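Local coordinates for protein 6-pyruvoyl tetrahydropterin synthase (Plasmodium falciparum, PDB 1Y13) that belongs to the 6-pyruvoyl tetrahydropterin synthase family and binds a zinc ion and biopterin, at residues S56-I70 with L154-S166. Numbering follows the deposited sequence.
Sequences SLKVRGYVRDDGYVI and LLKSRHIHYIEIS. With BIO (biopterin), chain G.
Arg158 and Asp66 join the two segments end-on through a salt bridge of two nitrogens to two oxygens. Arg158 NH2 meets the syn lone pair of Asp66 OD1 at 2.9 Å, nearly straight (168°), whereas NH1 reaches OD2 from above the carboxylate plane. The same guanidinium bonds the loop backbone: Arg158 NE to Val69 O is 3.0 Å, in the guanidinium plane, and NH2 bonds weakly to Tyr68 O. Bonded to the loop at Asp66, Tyr68 and Val69, it probably steadies a segment that meets biopterin: Ile70 O accepts from BIO N2 at 2.7 Å, and one face of the Tyr68 ring lies over the pterin. Arg64 CG covers a face of the Arg158 guanidinium, 3.2 Å from NH2.

Backbone pairing joins strands 56-62 and 162-166, antiparallel at 165°, through hydrogen-bonded pairs Ser56-Ser166, Lys58-Glu164 and Arg60-Tyr162. Arg60 N donates to Tyr162 O, but Arg60 O accepts from N of His161, one residue before the strand, so the two-way pairing of Ser56-Ser166 and Lys58-Glu164 is not repeated here.

Lys58, Arg60, Tyr162 and Glu164 share one face. The Tyr162 ring meets the Arg60 guanidinium flat, centres 4.0 Å apart and planes at 14°, a cation-pi stack; Arg60 NE also salt-bridges Glu23. Tyr162 OH donates to Glu164 OE1 at 2.6 Å, and a water links that oxygen to Lys58 NZ.

Leu57, Val59, Ile163 and Ile165 pack on the other: Leu57 CD1 lies 3.7 Å from both Ile163 CG2 and Ile165 CG2. Nearer the loop, Ile70 CD1 touches Ile160 CD1.

Strands 21-41 and 173-180 flank this pair in the antiparallel sheet of the family's tunnelling (T-) fold; helices 72-86 and 135-150 back its Leu57-Ile163 face, while the loop meets a second subunit, whose Glu136 accepts from Val69 N.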
loop_
_atom_site.group_PDB
_atom_site.type_symbol
_atom_site.label_atom_id
_atom_site.label_comp_id
_atom_site.label_asym_id
_atom_site.label_seq_id
_atom_site.Cartn_x
_atom_site.Cartn_y
_atom_site.Cartn_z
ATOM N N SER A 56 -7.224 9.192 9.683
ATOM C CA SER A 56 -8.259 8.188 9.517
ATOM C C SER A 56 -9.200 8.188 10.719
ATOM O O SER A 56 -8.766 8.380 11.842
ATOM C CB SER A 56 -7.654 6.798 9.317
ATOM O OG SER A 56 -7.237 6.267 10.554
ATOM N N LEU A 57 -10.489 7.994 10.458
ATOM C CA LEU A 57 -11.551 8.063 11.450
ATOM C C LEU A 57 -12.336 6.757 11.533
ATOM O O LEU A 57 -12.758 6.212 10.518
ATOM C CB LEU A 57 -12.537 9.176 11.096
ATOM C CG LEU A 57 -13.802 9.354 11.957
ATOM C CD1 LEU A 57 -13.450 9.651 13.411
ATOM C CD2 LEU A 57 -14.675 10.489 11.396
ATOM N N LYS A 58 -12.550 6.287 12.755
ATOM C CA LYS A 58 -13.346 5.104 12.990
ATOM C C LYS A 58 -14.373 5.385 14.096
ATOM O O LYS A 58 -14.056 6.048 15.088
ATOM C CB LYS A 58 -12.421 3.960 13.363
ATOM C CG LYS A 58 -13.103 2.713 13.820
ATOM C CD LYS A 58 -12.092 1.618 13.953
ATOM C CE LYS A 58 -11.511 1.596 15.347
ATOM N NZ LYS A 58 -10.763 0.322 15.526
ATOM N N VAL A 59 -15.608 4.932 13.889
ATOM C CA VAL A 59 -16.668 5.065 14.890
ATOM C C VAL A 59 -17.313 3.709 15.168
ATOM O O VAL A 59 -17.477 2.891 14.277
ATOM C CB VAL A 59 -17.746 6.200 14.571
ATOM C CG1 VAL A 59 -17.085 7.447 13.943
ATOM C CG2 VAL A 59 -18.834 5.713 13.657
ATOM N N ARG A 60 -17.650 3.479 16.430
ATOM C CA ARG A 60 -18.295 2.239 16.830
ATOM C C ARG A 60 -19.727 2.545 17.232
ATOM O O ARG A 60 -19.984 3.444 18.043
ATOM C CB ARG A 60 -17.529 1.613 17.978
ATOM C CG ARG A 60 -17.994 0.238 18.365
ATOM C CD ARG A 60 -17.227 -0.226 19.593
ATOM N NE ARG A 60 -15.789 -0.186 19.330
ATOM C CZ ARG A 60 -14.840 -0.049 20.252
ATOM N NH1 ARG A 60 -15.148 0.051 21.548
ATOM N NH2 ARG A 60 -13.573 -0.020 19.869
ATOM N N GLY A 61 -20.652 1.809 16.635
ATOM C CA GLY A 61 -22.071 1.988 16.870
ATOM C C GLY A 61 -22.796 0.678 16.649
ATOM O O GLY A 61 -22.320 -0.364 17.074
ATOM N N TYR A 62 -23.950 0.759 15.991
ATOM C CA TYR A 62 -24.813 -0.377 15.699
ATOM C C TYR A 62 -25.367 -0.200 14.314
ATOM O O TYR A 62 -25.523 0.927 13.848
ATOM C CB TYR A 62 -25.981 -0.463 16.711
ATOM C CG TYR A 62 -25.484 -0.665 18.116
ATOM C CD1 TYR A 62 -25.251 -1.942 18.607
ATOM C CD2 TYR A 62 -25.178 0.430 18.939
ATOM C CE1 TYR A 62 -24.759 -2.134 19.887
ATOM C CE2 TYR A 62 -24.678 0.243 20.221
ATOM C CZ TYR A 62 -24.476 -1.048 20.683
ATOM O OH TYR A 62 -23.984 -1.265 21.940
ATOM N N VAL A 63 -25.662 -1.300 13.646
ATOM C CA VAL A 63 -26.347 -1.217 12.373
ATOM C C VAL A 63 -27.764 -0.670 12.632
ATOM O O VAL A 63 -28.525 -1.276 13.351
ATOM C CB VAL A 63 -26.379 -2.599 11.655
ATOM C CG1 VAL A 63 -27.162 -2.508 10.365
ATOM C CG2 VAL A 63 -24.950 -3.099 11.387
ATOM N N ARG A 64 -28.090 0.490 12.070
ATOM C CA ARG A 64 -29.403 1.103 12.287
ATOM C C ARG A 64 -30.398 0.645 11.234
ATOM O O ARG A 64 -30.045 -0.131 10.348
ATOM C CB ARG A 64 -29.324 2.633 12.267
ATOM C CG ARG A 64 -28.254 3.267 13.142
ATOM C CD ARG A 64 -28.034 2.567 14.479
ATOM N NE ARG A 64 -29.200 2.459 15.354
ATOM C CZ ARG A 64 -29.926 3.486 15.779
ATOM N NH1 ARG A 64 -29.641 4.708 15.353
ATOM N NH2 ARG A 64 -30.952 3.289 16.601
ATOM N N ASP A 65 -31.625 1.160 11.315
ATOM C CA ASP A 65 -32.688 0.812 10.364
ATOM C C ASP A 65 -32.472 1.278 8.912
ATOM O O ASP A 65 -33.195 0.863 8.022
ATOM C CB ASP A 65 -34.089 1.212 10.888
ATOM C CG ASP A 65 -34.351 2.733 10.877
ATOM O OD1 ASP A 65 -33.547 3.533 10.342
ATOM O OD2 ASP A 65 -35.405 3.135 11.424
ATOM N N ASP A 66 -31.484 2.142 8.679
ATOM C CA ASP A 66 -31.103 2.493 7.312
ATOM C C ASP A 66 -30.013 1.560 6.749
ATOM O O ASP A 66 -29.639 1.669 5.573
ATOM C CB ASP A 66 -30.708 3.985 7.189
ATOM C CG ASP A 66 -29.560 4.390 8.119
ATOM O OD1 ASP A 66 -29.082 3.567 8.925
ATOM O OD2 ASP A 66 -29.118 5.552 8.036
ATOM N N GLY A 67 -29.509 0.655 7.595
ATOM C CA GLY A 67 -28.480 -0.311 7.209
ATOM C C GLY A 67 -27.041 0.081 7.519
ATOM O O GLY A 67 -26.121 -0.670 7.230
ATOM N N TYR A 68 -26.862 1.250 8.124
ATOM C CA TYR A 68 -25.553 1.814 8.421
ATOM C C TYR A 68 -25.268 1.938 9.915
ATOM O O TYR A 68 -26.191 2.126 10.709
ATOM C CB TYR A 68 -25.460 3.241 7.879
ATOM C CG TYR A 68 -25.682 3.443 6.406
ATOM C CD1 TYR A 68 -25.408 2.435 5.475
ATOM C CD2 TYR A 68 -26.146 4.667 5.934
ATOM C CE1 TYR A 68 -25.600 2.658 4.112
ATOM C CE2 TYR A 68 -26.332 4.898 4.573
ATOM C CZ TYR A 68 -26.065 3.892 3.668
ATOM O OH TYR A 68 -26.254 4.126 2.318
ATOM N N VAL A 69 -23.987 1.894 10.289
ATOM C CA VAL A 69 -23.584 2.431 11.580
ATOM C C VAL A 69 -23.818 3.943 11.504
ATOM O O VAL A 69 -24.513 4.518 12.341
ATOM C CB VAL A 69 -22.112 2.121 11.929
ATOM C CG1 VAL A 69 -21.656 2.939 13.141
ATOM C CG2 VAL A 69 -21.925 0.640 12.194
ATOM N N ILE A 70 -23.225 4.548 10.473
ATOM C CA ILE A 70 -23.429 5.930 10.025
ATOM C C ILE A 70 -22.956 5.975 8.551
ATOM O O ILE A 70 -22.090 5.196 8.163
ATOM C CB ILE A 70 -22.685 6.993 10.932
ATOM C CG1 ILE A 70 -23.091 8.428 10.578
ATOM C CG2 ILE A 70 -21.152 6.852 10.892
ATOM C CD1 ILE A 70 -22.862 9.435 11.695
ATOM N N LEU A 154 -26.347 13.977 17.146
ATOM C CA LEU A 154 -26.466 13.049 16.011
ATOM C C LEU A 154 -25.871 11.698 16.389
ATOM O O LEU A 154 -26.528 10.659 16.255
ATOM C CB LEU A 154 -25.756 13.568 14.742
ATOM C CG LEU A 154 -25.685 12.519 13.599
ATOM C CD1 LEU A 154 -27.084 12.206 12.996
ATOM C CD2 LEU A 154 -24.711 12.952 12.509
ATOM N N LEU A 155 -24.634 11.721 16.868
ATOM C CA LEU A 155 -23.948 10.500 17.265
ATOM C C LEU A 155 -24.745 9.710 18.298
ATOM O O LEU A 155 -24.884 8.489 18.173
ATOM C CB LEU A 155 -22.530 10.805 17.768
ATOM C CG LEU A 155 -21.672 11.551 16.749
ATOM C CD1 LEU A 155 -20.405 12.097 17.387
ATOM C CD2 LEU A 155 -21.356 10.690 15.486
ATOM N N LYS A 156 -25.295 10.407 19.291
ATOM C CA LYS A 156 -26.109 9.776 20.327
ATOM C C LYS A 156 -27.425 9.197 19.827
ATOM O O LYS A 156 -27.872 8.167 20.328
ATOM C CB LYS A 156 -26.415 10.749 21.473
ATOM C CG LYS A 156 -25.187 11.303 22.186
ATOM C CD LYS A 156 -24.227 10.215 22.691
ATOM C CE LYS A 156 -23.380 10.757 23.859
ATOM N NZ LYS A 156 -24.265 11.118 25.028
ATOM N N SER A 157 -28.077 9.876 18.885
ATOM C CA SER A 157 -29.332 9.356 18.320
ATOM C C SER A 157 -29.103 8.044 17.534
ATOM O O SER A 157 -29.992 7.192 17.444
ATOM C CB SER A 157 -30.018 10.408 17.436
ATOM O OG SER A 157 -29.205 10.770 16.324
ATOM N N ARG A 158 -27.899 7.887 16.981
ATOM C CA ARG A 158 -27.527 6.666 16.269
ATOM C C ARG A 158 -26.866 5.644 17.197
ATOM O O ARG A 158 -26.513 4.551 16.777
ATOM C CB ARG A 158 -26.650 6.993 15.045
ATOM C CG ARG A 158 -27.399 7.865 14.027
ATOM C CD ARG A 158 -26.720 7.951 12.675
ATOM N NE ARG A 158 -26.595 6.642 12.034
ATOM C CZ ARG A 158 -27.421 6.133 11.120
ATOM N NH1 ARG A 158 -28.476 6.812 10.688
ATOM N NH2 ARG A 158 -27.166 4.929 10.618
ATOM N N HIS A 159 -26.712 6.010 18.464
ATOM C CA HIS A 159 -26.118 5.129 19.484
ATOM C C HIS A 159 -24.637 4.819 19.236
ATOM O O HIS A 159 -24.142 3.741 19.587
ATOM C CB HIS A 159 -26.909 3.829 19.643
ATOM C CG HIS A 159 -28.256 4.002 20.274
ATOM N ND1 HIS A 159 -28.422 4.414 21.579
ATOM C CD2 HIS A 159 -29.501 3.758 19.796
ATOM C CE1 HIS A 159 -29.711 4.443 21.871
ATOM N NE2 HIS A 159 -30.387 4.045 20.808
ATOM N N ILE A 160 -23.947 5.779 18.645
ATOM C CA ILE A 160 -22.493 5.730 18.500
ATOM C C ILE A 160 -21.866 6.058 19.866
ATOM O O ILE A 160 -22.220 7.070 20.489
ATOM C CB ILE A 160 -22.036 6.699 17.391
ATOM C CG1 ILE A 160 -22.462 6.123 16.026
ATOM C CG2 ILE A 160 -20.506 6.943 17.446
ATOM C CD1 ILE A 160 -22.693 7.161 14.947
ATOM N N HIS A 161 -20.980 5.188 20.344
ATOM C CA HIS A 161 -20.480 5.300 21.723
ATOM C C HIS A 161 -18.965 5.444 21.805
ATOM O O HIS A 161 -18.411 5.620 22.889
ATOM C CB HIS A 161 -20.990 4.137 22.611
ATOM C CG HIS A 161 -20.792 2.777 22.006
ATOM N ND1 HIS A 161 -21.638 2.257 21.047
ATOM C CD2 HIS A 161 -19.834 1.840 22.208
ATOM C CE1 HIS A 161 -21.212 1.057 20.687
ATOM N NE2 HIS A 161 -20.120 0.779 21.378
ATOM N N TYR A 162 -18.299 5.412 20.656
ATOM C CA TYR A 162 -16.847 5.417 20.637
ATOM C C TYR A 162 -16.347 5.978 19.321
ATOM O O TYR A 162 -16.869 5.655 18.261
ATOM C CB TYR A 162 -16.315 4.002 20.864
ATOM C CG TYR A 162 -14.813 3.852 20.749
ATOM C CD1 TYR A 162 -13.984 4.087 21.842
ATOM C CD2 TYR A 162 -14.231 3.454 19.557
ATOM C CE1 TYR A 162 -12.618 3.935 21.745
ATOM C CE2 TYR A 162 -12.865 3.292 19.448
ATOM C CZ TYR A 162 -12.067 3.537 20.544
ATOM O OH TYR A 162 -10.710 3.376 20.438
ATOM N N ILE A 163 -15.346 6.842 19.413
ATOM C CA ILE A 163 -14.748 7.487 18.252
ATOM C C ILE A 163 -13.225 7.439 18.392
ATOM O O ILE A 163 -12.669 7.676 19.471
ATOM C CB ILE A 163 -15.238 8.936 18.123
ATOM C CG1 ILE A 163 -16.740 8.954 17.875
ATOM C CG2 ILE A 163 -14.582 9.648 16.950
ATOM C CD1 ILE A 163 -17.375 10.287 18.090
ATOM N N GLU A 164 -12.552 7.153 17.289
ATOM C CA GLU A 164 -11.114 7.001 17.292
ATOM C C GLU A 164 -10.547 7.631 16.032
ATOM O O GLU A 164 -11.063 7.415 14.931
ATOM C CB GLU A 164 -10.779 5.521 17.329
ATOM C CG GLU A 164 -9.325 5.190 17.525
ATOM C CD GLU A 164 -9.079 3.709 17.315
ATOM O OE1 GLU A 164 -9.347 2.900 18.242
ATOM O OE2 GLU A 164 -8.628 3.355 16.213
ATOM N N ILE A 165 -9.499 8.434 16.184
ATOM C CA ILE A 165 -8.765 8.889 15.019
ATOM C C ILE A 165 -7.299 8.474 15.090
ATOM O O ILE A 165 -6.688 8.425 16.169
ATOM C CB ILE A 165 -8.847 10.438 14.761
ATOM C CG1 ILE A 165 -8.086 11.205 15.804
ATOM C CG2 ILE A 165 -10.265 10.984 14.702
ATOM C CD1 ILE A 165 -7.313 12.285 15.188
ATOM N N SER A 166 -6.745 8.165 13.934
ATOM C CA SER A 166 -5.335 7.952 13.796
ATOM C C SER A 166 -4.790 9.126 13.023
ATOM O O SER A 166 -5.356 9.522 11.999
ATOM C CB SER A 166 -5.076 6.681 13.002
ATOM O OG SER A 166 -5.254 5.546 13.828
HETATM N N1 BIO G . -22.293 4.065 4.317
HETATM N N2 BIO G . -21.915 3.119 6.390
HETATM C C2 BIO G . -22.148 2.952 5.060
HETATM N N3 BIO G . -22.232 1.717 4.501
HETATM C C4 BIO G . -22.486 1.535 3.182
HETATM O O4 BIO G . -22.568 0.409 2.672
HETATM C C4A BIO G . -22.628 2.710 2.302
HETATM C C8A BIO G . -22.513 3.993 2.976
HETATM N N8 BIO G . -22.642 5.089 2.230
HETATM C C7 BIO G . -22.879 5.023 0.920
HETATM C C6 BIO G . -22.966 3.840 0.247
HETATM N N5 BIO G . -22.857 2.671 0.965
HETATM C C9 BIO G . -23.265 3.898 -1.240
HETATM O O9 BIO G . -23.765 2.652 -1.786
HETATM C C10 BIO G . -22.158 4.288 -2.244
HETATM O O10 BIO G . -21.037 3.354 -2.255
HETATM C C11 BIO G . -21.859 5.798 -2.213
HETATM O O HOH W 1 -10.021 0.490 18.010
HETATM O O HOH W 2 -24.651 3.537 15.085
#